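Transcriptional regulator, Crp/Fnr family (Eubacterium rectale ATCC 33656, PDB 3DV8) probably regulates transcription as a Crp/Fnr-type dimer, pairing a cyclic-nucleotide-binding-like sensor domain with a DNA-binding helix-turn-helix domain. Local coordinates at residues Asp76-Leu80 with Tyr124-Met129; Asn166-Ile170 with Gly204-Ile208; Phe193-Leu198 with Arg213-Leu217. One frame throughout, in Å; residues are numbered along the deposited sequence.

Contact 1: Asp76-Leu80 with Tyr124-Met129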
loop_
_atom_site.group_PDB
_atom_site.type_symbol
_atom_site.label_atom_id
_atom_site.label_comp_id
_atom_site.label_asym_id
_atom_site.label_seq_id
_atom_site.Cartn_x
_atom_site.Cartn_y
_atom_site.Cartn_z
ATOM N N ASP A 76 10.248 -12.839 -11.084
ATOM C CA ASP A 76 9.304 -12.365 -10.064
ATOM C C ASP A 76 8.135 -13.338 -9.928
ATOM O O ASP A 76 7.912 -14.188 -10.795
ATOM C CB ASP A 76 8.742 -10.959 -10.387
ATOM C CG ASP A 76 9.664 -9.828 -9.970
ATOM O OD1 ASP A 76 10.210 -9.880 -8.847
ATOM O OD2 ASP A 76 9.783 -8.841 -10.731
HETATM N N MSE A 77 7.424 -13.219 -8.808
HETATM C CA MSE A 77 6.198 -13.966 -8.556
HETATM C C MSE A 77 5.046 -13.028 -8.334
HETATM O O MSE A 77 5.177 -12.040 -7.633
HETATM C CB MSE A 77 6.321 -14.898 -7.364
HETATM C CG MSE A 77 6.340 -16.360 -7.732
HETATM SE SE MSE A 77 7.102 -17.305 -6.258
HETATM C CE MSE A 77 9.047 -16.748 -6.621
ATOM N N CYS A 78 3.912 -13.373 -8.928
ATOM C CA CYS A 78 2.688 -12.617 -8.782
ATOM C C CYS A 78 1.859 -13.313 -7.711
ATOM O O CYS A 78 1.557 -14.496 -7.850
ATOM C CB CYS A 78 1.934 -12.592 -10.102
ATOM S SG CYS A 78 0.463 -11.608 -10.030
ATOM N N LEU A 79 1.534 -12.591 -6.639
ATOM C CA LEU A 79 0.681 -13.103 -5.562
ATOM C C LEU A 79 -0.775 -12.686 -5.746
ATOM O O LEU A 79 -1.676 -13.511 -5.549
ATOM C CB LEU A 79 1.173 -12.615 -4.190
ATOM C CG LEU A 79 0.401 -13.031 -2.922
ATOM C CD1 LEU A 79 0.133 -14.532 -2.869
ATOM C CD2 LEU A 79 1.155 -12.602 -1.676
ATOM N N LEU A 80 -0.992 -11.420 -6.140
ATOM C CA LEU A 80 -2.345 -10.814 -6.247
ATOM C C LEU A 80 -3.259 -11.364 -7.350
ATOM O O LEU A 80 -4.458 -11.056 -7.370
ATOM C CB LEU A 80 -2.262 -9.278 -6.294
ATOM C CG LEU A 80 -1.500 -8.607 -5.134
ATOM C CD1 LEU A 80 -1.486 -7.090 -5.321
ATOM C CD2 LEU A 80 -2.062 -8.978 -3.758
ATOM N N TYR A 124 6.891 -17.388 3.481
ATOM C CA TYR A 124 7.352 -16.953 2.168
ATOM C C TYR A 124 6.304 -16.021 1.503
ATOM O O TYR A 124 6.672 -15.013 0.894
ATOM C CB TYR A 124 7.699 -18.148 1.268
ATOM C CG TYR A 124 8.250 -17.687 -0.057
ATOM C CD1 TYR A 124 9.595 -17.278 -0.168
ATOM C CD2 TYR A 124 7.425 -17.605 -1.191
ATOM C CE1 TYR A 124 10.110 -16.816 -1.385
ATOM C CE2 TYR A 124 7.925 -17.146 -2.402
ATOM C CZ TYR A 124 9.270 -16.756 -2.493
ATOM O OH TYR A 124 9.758 -16.307 -3.691
ATOM N N THR A 125 5.021 -16.366 1.633
ATOM C CA THR A 125 3.935 -15.545 1.093
ATOM C C THR A 125 3.874 -14.167 1.787
ATOM O O THR A 125 3.541 -13.176 1.125
ATOM C CB THR A 125 2.578 -16.279 1.143
ATOM O OG1 THR A 125 2.715 -17.565 0.529
ATOM C CG2 THR A 125 1.508 -15.505 0.407
ATOM N N ASN A 126 4.196 -14.113 3.091
ATOM C CA ASN A 126 4.318 -12.841 3.853
ATOM C C ASN A 126 5.374 -11.949 3.245
ATOM O O ASN A 126 5.126 -10.768 3.002
ATOM C CB ASN A 126 4.710 -13.059 5.331
ATOM C CG ASN A 126 3.547 -13.455 6.196
ATOM O OD1 ASN A 126 2.674 -12.636 6.464
ATOM N ND2 ASN A 126 3.539 -14.696 6.680
ATOM N N GLU A 127 6.553 -12.534 3.016
ATOM C CA GLU A 127 7.687 -11.825 2.404
ATOM C C GLU A 127 7.357 -11.337 0.987
ATOM O O GLU A 127 7.801 -10.263 0.584
ATOM C CB GLU A 127 8.976 -12.675 2.415
ATOM C CG GLU A 127 9.496 -13.109 3.824
ATOM C CD GLU A 127 9.713 -11.966 4.848
ATOM O OE1 GLU A 127 9.982 -10.812 4.440
ATOM O OE2 GLU A 127 9.637 -12.243 6.079
ATOM N N LEU A 128 6.541 -12.106 0.266
ATOM C CA LEU A 128 6.087 -11.744 -1.073
ATOM C C LEU A 128 5.115 -10.552 -0.960
ATOM O O LEU A 128 5.264 -9.577 -1.698
ATOM C CB LEU A 128 5.452 -12.956 -1.765
ATOM C CG LEU A 128 5.291 -12.932 -3.276
ATOM C CD1 LEU A 128 6.645 -12.749 -3.981
ATOM C CD2 LEU A 128 4.618 -14.231 -3.711
HETATM N N MSE A 129 4.149 -10.632 -0.032
HETATM C CA MSE A 129 3.231 -9.496 0.260
HETATM C C MSE A 129 3.950 -8.233 0.721
HETATM O O MSE A 129 3.617 -7.152 0.257
HETATM C CB MSE A 129 2.165 -9.815 1.330
HETATM C CG MSE A 129 0.742 -9.922 0.826
HETATM SE SE MSE A 129 -0.485 -9.630 2.298
HETATM C CE MSE A 129 0.110 -10.971 3.424
#
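Met77, present as selenomethionine, meets the Tyr124 ring edge-on: its SE lies 5.2 Å from the ring centroid and 80° off the ring normal, a Met-aromatic contact beside the ring, with SE 3.9 Å from Tyr124 CE2. The terminal methyl runs on to the hydroxyl, Met77 CE to Tyr124 OH being only 3.0 Å, very tight for a carbon-oxygen pair. From here the contact moves along the helix face. Leu128 points straight at the segment 76-80, its CD1 4.0 Å from Met77 CB and its CD2 3.8 Å from Leu79 CB, so it fills the gap between the two side chains that strand 77-78 and the residue after it turn toward the helix; Cys78, between them, faces away. This is the Crp/Fnr arrangement in which the long helix after the beta-roll, here helix 119-145, packs back on the roll and also forms the dimer interface: Asn126, on the helix side away from strand 77-78, bonds through ND2 to Ala122 O of the second subunit. Leu79 CD2 reaches further, to Thr125 CG2 at 3.6 Å and Met129 CG at 3.7 Å, while the Thr125 hydroxyl is engaged by Tyr111. One turn beyond Leu128, Arg132 NH2 hydrogen-bonds Met77 O.

Contact 2: Asn166-Ile170 with Gly204-Ile208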
loop_
_atom_site.group_PDB
_atom_site.type_symbol
_atom_site.label_atom_id
_atom_site.label_comp_id
_atom_site.label_asym_id
_atom_site.label_seq_id
_atom_site.Cartn_x
_atom_site.Cartn_y
_atom_site.Cartn_z
ATOM N N ASN A 166 17.333 4.839 -25.499
ATOM C CA ASN A 166 16.837 6.212 -25.206
ATOM C C ASN A 166 15.661 6.658 -26.122
ATOM O O ASN A 166 15.242 7.804 -26.076
ATOM C CB ASN A 166 17.976 7.251 -25.267
ATOM C CG ASN A 166 18.521 7.454 -26.676
ATOM O OD1 ASN A 166 18.797 6.491 -27.391
ATOM N ND2 ASN A 166 18.680 8.706 -27.078
ATOM N N GLU A 167 15.120 5.724 -26.902
ATOM C CA GLU A 167 14.079 5.946 -27.884
ATOM C C GLU A 167 12.865 5.127 -27.458
ATOM O O GLU A 167 12.875 3.904 -27.577
ATOM C CB GLU A 167 14.668 5.500 -29.233
ATOM C CG GLU A 167 13.778 5.513 -30.430
ATOM C CD GLU A 167 14.599 5.501 -31.712
ATOM O OE1 GLU A 167 15.142 6.567 -32.060
ATOM O OE2 GLU A 167 14.696 4.442 -32.373
ATOM N N LEU A 168 11.861 5.799 -26.887
ATOM C CA LEU A 168 10.625 5.151 -26.426
ATOM C C LEU A 168 9.538 5.275 -27.493
ATOM O O LEU A 168 9.301 6.384 -27.997
ATOM C CB LEU A 168 10.143 5.776 -25.110
ATOM C CG LEU A 168 11.101 5.691 -23.912
ATOM C CD1 LEU A 168 10.430 6.254 -22.679
ATOM C CD2 LEU A 168 11.600 4.253 -23.637
ATOM N N LYS A 169 8.899 4.151 -27.846
ATOM C CA LYS A 169 7.806 4.115 -28.834
ATOM C C LYS A 169 6.480 3.899 -28.080
ATOM O O LYS A 169 5.833 2.877 -28.227
ATOM C CB LYS A 169 8.062 3.014 -29.883
ATOM C CG LYS A 169 9.324 3.220 -30.758
ATOM C CD LYS A 169 9.897 1.882 -31.251
ATOM C CE LYS A 169 11.192 2.037 -32.036
ATOM N NZ LYS A 169 10.958 2.546 -33.411
ATOM N N ILE A 170 6.116 4.865 -27.242
ATOM C CA ILE A 170 4.856 4.868 -26.465
ATOM C C ILE A 170 4.028 6.168 -26.646
ATOM O O ILE A 170 4.527 7.229 -27.053
ATOM C CB ILE A 170 5.070 4.578 -24.945
ATOM C CG1 ILE A 170 6.034 5.585 -24.299
ATOM C CG2 ILE A 170 5.557 3.119 -24.730
ATOM C CD1 ILE A 170 6.272 5.301 -22.829
ATOM N N GLY A 204 5.065 9.121 -33.071
ATOM C CA GLY A 204 4.993 7.899 -32.261
ATOM C C GLY A 204 6.252 7.572 -31.491
ATOM O O GLY A 204 6.568 6.393 -31.297
ATOM N N LYS A 205 6.955 8.608 -31.032
ATOM C CA LYS A 205 8.255 8.424 -30.396
ATOM C C LYS A 205 8.690 9.604 -29.519
ATOM O O LYS A 205 8.524 10.768 -29.900
ATOM C CB LYS A 205 9.313 8.198 -31.497
ATOM C CG LYS A 205 10.747 7.937 -31.023
ATOM C CD LYS A 205 11.759 8.098 -32.165
ATOM C CE LYS A 205 11.674 6.990 -33.168
ATOM N NZ LYS A 205 12.790 7.088 -34.146
ATOM N N ILE A 206 9.249 9.258 -28.357
ATOM C CA ILE A 206 9.869 10.193 -27.418
ATOM C C ILE A 206 11.340 9.749 -27.349
ATOM O O ILE A 206 11.616 8.593 -27.023
ATOM C CB ILE A 206 9.250 10.138 -25.995
ATOM C CG1 ILE A 206 7.720 10.193 -26.037
ATOM C CG2 ILE A 206 9.801 11.285 -25.129
ATOM C CD1 ILE A 206 7.081 10.086 -24.652
ATOM N N THR A 207 12.263 10.634 -27.709
ATOM C CA THR A 207 13.693 10.336 -27.669
ATOM C C THR A 207 14.284 11.131 -26.521
ATOM O O THR A 207 14.168 12.351 -26.506
ATOM C CB THR A 207 14.398 10.720 -28.975
ATOM O OG1 THR A 207 13.689 10.144 -30.076
ATOM C CG2 THR A 207 15.856 10.244 -28.963
ATOM N N ILE A 208 14.920 10.446 -25.574
ATOM C CA ILE A 208 15.542 11.097 -24.418
ATOM C C ILE A 208 16.845 11.713 -24.924
ATOM O O ILE A 208 17.704 10.996 -25.447
ATOM C CB ILE A 208 15.819 10.100 -23.241
ATOM C CG1 ILE A 208 14.569 9.270 -22.878
ATOM C CG2 ILE A 208 16.369 10.829 -22.026
ATOM C CD1 ILE A 208 13.296 10.046 -22.739
HETATM O O HOH W 1 15.329 9.222 -31.961
#
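Three backbone hydrogen bonds hold these antiparallel segments together. Leu168 and Ile206 form a hydrogen-bonded pair, Leu168 N to Ile206 O at 2.8 Å and Ile206 N to Leu168 O at 2.9 Å; two residues along, Ile208 N gives a 2.7 Å bond to Asn166 O. Asn166 adds a side-chain bond, its ND2 donating to Ile208 O at 3.0 Å, which continues the pairing just before strand 167-168 begins. On the side of Glu167 and Thr207, a non-hydrogen-bonded pair, Lys205 NZ makes a salt bridge with Glu167 OE1 at 3.2 Å, weak as a hydrogen bond. A water links the same Glu167 OE1 to Thr207 OG1, 2.7 Å from each, spanning a gap too long for direct bonding. Backbone CA-H...O contacts, such as Lys205 CA to Leu168 O at 3.3 Å, fill in between. The other face is greasy: Leu168 and Ile206 turn inward, Leu168 onto Glu159 and Thr160 of helix 148-163, Ile206 onto Ile175 of helix 172-179. With strand 199-202 on the far side of 205-208, these strands make the small three-stranded sheet of a winged helix-turn-helix domain, 199-202 and 205-208 forming the wing hairpin.

Contact 3: Phe193-Leu198 with Arg213-Leu217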
loop_
_atom_site.group_PDB
_atom_site.type_symbol
_atom_site.label_atom_id
_atom_site.label_comp_id
_atom_site.label_asym_id
_atom_site.label_seq_id
_atom_site.Cartn_x
_atom_site.Cartn_y
_atom_site.Cartn_z
ATOM N N PHE A 193 9.409 19.698 -21.570
ATOM C CA PHE A 193 10.674 18.933 -21.603
ATOM C C PHE A 193 11.406 19.137 -22.938
ATOM O O PHE A 193 12.635 19.291 -22.946
ATOM C CB PHE A 193 10.415 17.427 -21.362
ATOM C CG PHE A 193 10.236 17.028 -19.902
ATOM C CD1 PHE A 193 9.703 17.905 -18.935
ATOM C CD2 PHE A 193 10.523 15.708 -19.516
ATOM C CE1 PHE A 193 9.533 17.488 -17.605
ATOM C CE2 PHE A 193 10.350 15.282 -18.187
ATOM C CZ PHE A 193 9.857 16.172 -17.236
ATOM N N GLN A 194 10.649 19.145 -24.046
ATOM C CA GLN A 194 11.222 19.384 -25.390
ATOM C C GLN A 194 11.758 20.812 -25.529
ATOM O O GLN A 194 12.843 21.005 -26.090
ATOM C CB GLN A 194 10.231 19.080 -26.525
ATOM C CG GLN A 194 10.888 19.067 -27.935
ATOM C CD GLN A 194 9.951 18.695 -29.068
ATOM O OE1 GLN A 194 10.350 18.017 -30.005
ATOM N NE2 GLN A 194 8.707 19.137 -28.992
ATOM N N VAL A 195 10.996 21.792 -25.037
ATOM C CA VAL A 195 11.435 23.195 -24.995
ATOM C C VAL A 195 12.715 23.335 -24.133
ATOM O O VAL A 195 13.626 24.069 -24.506
ATOM C CB VAL A 195 10.282 24.134 -24.532
ATOM C CG1 VAL A 195 10.786 25.521 -24.158
ATOM C CG2 VAL A 195 9.228 24.213 -25.630
ATOM N N GLU A 196 12.794 22.591 -23.026
ATOM C CA GLU A 196 13.998 22.554 -22.165
ATOM C C GLU A 196 15.136 21.624 -22.667
ATOM O O GLU A 196 16.134 21.464 -21.970
ATOM C CB GLU A 196 13.602 22.186 -20.718
ATOM C CG GLU A 196 12.723 23.235 -20.028
ATOM C CD GLU A 196 13.445 24.557 -19.797
ATOM O OE1 GLU A 196 14.528 24.543 -19.173
ATOM O OE2 GLU A 196 12.926 25.610 -20.236
ATOM N N GLY A 197 15.002 21.014 -23.849
ATOM C CA GLY A 197 16.032 20.123 -24.395
ATOM C C GLY A 197 16.239 18.765 -23.724
ATOM O O GLY A 197 17.243 18.103 -23.988
ATOM N N LEU A 198 15.306 18.337 -22.879
ATOM C CA LEU A 198 15.419 17.044 -22.190
ATOM C C LEU A 198 15.047 15.865 -23.094
ATOM O O LEU A 198 15.636 14.779 -22.981
ATOM C CB LEU A 198 14.538 17.023 -20.939
ATOM C CG LEU A 198 14.815 18.112 -19.889
ATOM C CD1 LEU A 198 13.830 17.965 -18.734
ATOM C CD2 LEU A 198 16.254 18.076 -19.379
ATOM N N ARG A 213 20.429 15.224 -17.148
ATOM C CA ARG A 213 19.494 16.272 -16.653
ATOM C C ARG A 213 18.134 15.752 -16.189
ATOM O O ARG A 213 17.566 16.319 -15.256
ATOM C CB ARG A 213 19.266 17.378 -17.678
ATOM C CG ARG A 213 20.413 18.341 -17.813
ATOM C CD ARG A 213 20.132 19.317 -18.934
ATOM N NE ARG A 213 18.974 20.173 -18.684
ATOM C CZ ARG A 213 18.445 21.023 -19.569
ATOM N NH1 ARG A 213 18.951 21.154 -20.797
ATOM N NH2 ARG A 213 17.386 21.751 -19.217
ATOM N N LEU A 214 17.591 14.730 -16.861
ATOM C CA LEU A 214 16.334 14.096 -16.407
ATOM C C LEU A 214 16.524 13.470 -15.029
ATOM O O LEU A 214 15.618 13.535 -14.197
ATOM C CB LEU A 214 15.811 13.023 -17.382
ATOM C CG LEU A 214 15.119 13.475 -18.664
ATOM C CD1 LEU A 214 14.817 12.263 -19.500
ATOM C CD2 LEU A 214 13.835 14.250 -18.374
ATOM N N GLU A 215 17.692 12.865 -14.802
ATOM C CA GLU A 215 18.010 12.276 -13.503
ATOM C C GLU A 215 18.097 13.331 -12.394
ATOM O O GLU A 215 17.697 13.045 -11.274
ATOM C CB GLU A 215 19.264 11.400 -13.544
ATOM C CG GLU A 215 19.461 10.630 -12.234
ATOM C CD GLU A 215 20.233 9.351 -12.400
ATOM O OE1 GLU A 215 21.332 9.399 -12.995
ATOM O OE2 GLU A 215 19.740 8.302 -11.918
ATOM N N THR A 216 18.580 14.540 -12.703
ATOM C CA THR A 216 18.605 15.622 -11.702
ATOM C C THR A 216 17.180 16.155 -11.369
ATOM O O THR A 216 16.984 16.658 -10.262
ATOM C CB THR A 216 19.644 16.732 -12.025
ATOM O OG1 THR A 216 19.356 17.322 -13.289
ATOM C CG2 THR A 216 21.052 16.146 -12.047
ATOM N N LEU A 217 16.205 16.034 -12.290
ATOM C CA LEU A 217 14.773 16.340 -11.973
ATOM C C LEU A 217 14.241 15.305 -10.994
ATOM O O LEU A 217 13.756 15.667 -9.936
ATOM C CB LEU A 217 13.839 16.353 -13.196
ATOM C CG LEU A 217 13.434 17.676 -13.814
ATOM C CD1 LEU A 217 12.566 17.394 -15.039
ATOM C CD2 LEU A 217 12.673 18.509 -12.791
#
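Leu198 is the main bump here, pushed into a hollow on helix 211-219 between Arg213, Leu214 and Leu217. Its CD1 sits 3.7 Å from Leu214 CD2 and 3.9 Å from Leu217 CD1, while its CD2 lies over one face of the Arg213 guanidinium, 3.5 Å from Arg213 NE. Phe193, from the last turn of helix 183-195, closes the hollow: its ring tip reaches the same two leucines, CE2 to Leu214 CD2 at 3.6 Å and CZ to Leu217 CD1 at 3.7 Å, so Leu214 CD2 and Leu217 CD1 each touch both Phe193 and Leu198. What brings these two side chains together is the chain reversal at the end of helix 183-195. Gly197 takes a positive phi (70°), and Leu198 N bonds back to Phe193 O at 2.8 Å and Gly197 N to Gln194 O at 3.1 Å, a Schellman motif. Helix 183-195 follows 172-179 as the second helix of the helix-turn-helix, the one that usually reads DNA in this family; its C-terminal end is thus packed against helix 211-219, which follows the wing. Arg213 roofs the solvent side: its side chain, bent at chi3 (p), lays the guanidinium over Leu198 CD2 and brings NH2 to 3.0 Å from Glu196 O; the Glu196 carboxylate makes only a long salt bridge, OE1 to Arg213 NH2 at 4.0 Å. Behind Phe193 and Leu217, helix 148-163 supplies Val152 and Ala153 respectively.

Contact 1 comes first along the chain and joins the beta-roll to the dimerisation helix 119-145; contacts 2 and 3 follow, both in the helix-turn-helix domain, on the opposite side of the chain's centre. Centre to centre, contact 1 is 33 Å from contact 2 and 36 Å from contact 3, whereas contacts 2 and 3 are 14 Å apart and touch, Ile208 CG2 meeting Leu214 CD1 at 3.3 Å. Their segments alternate in sequence: 166-170, 193-198, 204-208, 213-217. The wing sheet and the end of helix 183-195 therefore share one small core with helix 211-219, while contact 1 belongs to the separate sensor-like domain, consistent with the two-domain Crp/Fnr design.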